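Acetyl-xylan esterase (Streptomyces lividans, PDB 2CC0) removes acetyl groups from xylan as a metal-dependent family 4 carbohydrate esterase, and so probably helps break down plant cell walls. Local coordinates at residues Tyr64-Met69 and Pro101-Thr106. Residues are numbered along the deposited sequence; the frame is centred on the assembly and turned at random. Where two conformers were deposited one is given.
Sequences YTHPHM and PPYGET. With ZN (zinc ion), chain C; ACT (acetate ion), chain D.
The ring of Y103 lies between two histidines, H66 and H68, beside the zinc site of the polysaccharide deacetylase (NodB homology) domain, where the loop following strand 58-61 meets the loop following strand 98-99. On one face the H68 imidazole makes an offset stack, its plane only 6° from that of the phenol and the centroids 3.8 Å apart. H66 meets the opposite face edge-on in a T-shaped pairing, with CE1 3.3 Å from Y103 CZ, near the rim. With CG anti to the backbone N (chi1 -156°), H66 turns CE1 to the phenol while its NE2 binds the zinc ion at 2.2 Å, alongside D13 and H62. P102 packs against a face of the H66 ring, its CB nearly over the ring centre in a CH-pi contact. E105 helps to fix the rotation of the H68 ring: ND1 donates an almost straight bond (171°) to the syn side of OE1, 2.7 Å away, within the imidazole plane; this carboxylate would probably polarise the ring. An alanine in place of H68 would probably leave one face of Y103 without its stacking partner and E105 OE1 without this donor, holding the phenol less firmly from that side. A water bridges H66 O and Y103 OH. On the metal side an acetate, probably from the crystallisation liquor, chelates the zinc ion through both oxygens, and its O atom also accepts a hydrogen bond from Y103 N at 2.8 Å.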
# COMPACT_ATOMS: atom_id res chain seq x y z
N TYR A 64 -5.07 20.60 -5.36
CA TYR A 64 -5.47 21.67 -6.27
C TYR A 64 -4.28 22.40 -6.88
O TYR A 64 -4.28 22.66 -8.09
CB TYR A 64 -6.45 22.66 -5.62
CG TYR A 64 -7.31 23.35 -6.64
CD1 TYR A 64 -8.47 22.74 -7.13
CD2 TYR A 64 -6.96 24.63 -7.14
CE1 TYR A 64 -9.28 23.37 -8.11
CE2 TYR A 64 -7.76 25.25 -8.12
CZ TYR A 64 -8.91 24.63 -8.59
OH TYR A 64 -9.68 25.25 -9.56
N THR A 65 -3.29 22.72 -6.06
CA THR A 65 -2.16 23.55 -6.50
C THR A 65 -0.78 22.89 -6.22
O THR A 65 0.25 23.54 -6.38
CB THR A 65 -2.18 24.94 -5.79
OG1 THR A 65 -1.88 24.78 -4.39
CG2 THR A 65 -3.52 25.68 -5.97
N HIS A 66 -0.78 21.63 -5.77
CA HIS A 66 0.45 20.89 -5.51
C HIS A 66 1.32 21.51 -4.37
O HIS A 66 2.54 21.63 -4.52
CB HIS A 66 1.27 20.74 -6.82
CG HIS A 66 2.22 19.58 -6.82
ND1 HIS A 66 3.46 19.62 -6.23
CD2 HIS A 66 2.11 18.34 -7.37
CE1 HIS A 66 4.08 18.47 -6.42
NE2 HIS A 66 3.29 17.67 -7.10
N PRO A 67 0.70 21.88 -3.23
CA PRO A 67 1.50 22.40 -2.12
C PRO A 67 2.18 21.26 -1.38
O PRO A 67 1.80 20.10 -1.57
CB PRO A 67 0.45 23.02 -1.19
CG PRO A 67 -0.76 22.19 -1.41
CD PRO A 67 -0.74 21.82 -2.89
N HIS A 68 3.14 21.59 -0.51
CA HIS A 68 3.61 20.62 0.47
C HIS A 68 2.51 20.54 1.52
O HIS A 68 2.41 21.39 2.40
CB HIS A 68 4.92 21.12 1.08
CG HIS A 68 6.09 21.02 0.15
ND1 HIS A 68 6.86 19.88 0.06
CD2 HIS A 68 6.61 21.91 -0.73
CE1 HIS A 68 7.81 20.07 -0.85
NE2 HIS A 68 7.68 21.29 -1.33
N MET A 69 1.65 19.53 1.44
CA MET A 69 0.39 19.47 2.23
C MET A 69 0.61 19.44 3.74
O MET A 69 -0.20 19.94 4.50
CB MET A 69 -0.49 18.27 1.81
CG MET A 69 -1.10 18.33 0.38
SD MET A 69 -2.54 19.42 0.13
CE MET A 69 -3.90 18.47 0.85
N PRO A 101 -0.54 12.25 -2.35
CA PRO A 101 -0.07 13.51 -1.79
C PRO A 101 1.07 14.06 -2.67
O PRO A 101 1.95 13.30 -3.10
CB PRO A 101 0.53 13.09 -0.43
CG PRO A 101 -0.05 11.75 -0.12
CD PRO A 101 -0.22 11.09 -1.49
N PRO A 102 1.05 15.37 -2.93
CA PRO A 102 2.23 15.96 -3.56
C PRO A 102 3.51 15.58 -2.78
O PRO A 102 3.53 15.62 -1.54
CB PRO A 102 1.96 17.47 -3.45
CG PRO A 102 0.44 17.59 -3.48
CD PRO A 102 -0.03 16.35 -2.72
N TYR A 103 4.56 15.21 -3.51
CA TYR A 103 5.91 14.88 -2.92
C TYR A 103 5.86 13.61 -2.09
O TYR A 103 6.83 13.30 -1.41
CB TYR A 103 6.46 16.03 -2.05
CG TYR A 103 6.35 17.37 -2.75
CD1 TYR A 103 7.22 17.69 -3.81
CD2 TYR A 103 5.35 18.26 -2.42
CE1 TYR A 103 7.09 18.92 -4.48
CE2 TYR A 103 5.21 19.50 -3.08
CZ TYR A 103 6.09 19.82 -4.12
OH TYR A 103 5.95 21.02 -4.78
N GLY A 104 4.72 12.90 -2.10
CA GLY A 104 4.56 11.70 -1.26
C GLY A 104 4.47 12.01 0.24
O GLY A 104 4.54 11.09 1.05
N GLU A 105 4.35 13.30 0.58
CA GLU A 105 4.45 13.76 1.97
C GLU A 105 3.09 13.70 2.64
O GLU A 105 2.12 14.35 2.20
CB GLU A 105 5.03 15.18 2.04
CG GLU A 105 6.50 15.20 1.62
CD GLU A 105 7.07 16.60 1.32
OE1 GLU A 105 6.31 17.59 1.30
OE2 GLU A 105 8.30 16.67 1.08
N THR A 106 3.05 12.97 3.75
CA THR A 106 1.78 12.76 4.45
C THR A 106 1.93 12.84 5.98
O THR A 106 3.03 12.79 6.50
CB THR A 106 1.14 11.41 3.99
OG1 THR A 106 -0.15 11.24 4.60
CG2 THR A 106 2.02 10.23 4.32
ZN ZN C . 3.02 15.83 -8.32
C ACT D . 4.08 13.87 -6.84
O ACT D . 4.36 14.98 -6.33
OXT ACT D . 3.92 13.82 -8.10
CH3 ACT D . 3.94 12.65 -5.98
O HOH W 1 4.78 23.59 -3.97
O HOH W 2 2.03 16.59 0.39
O HOH W 3 4.91 15.98 -9.18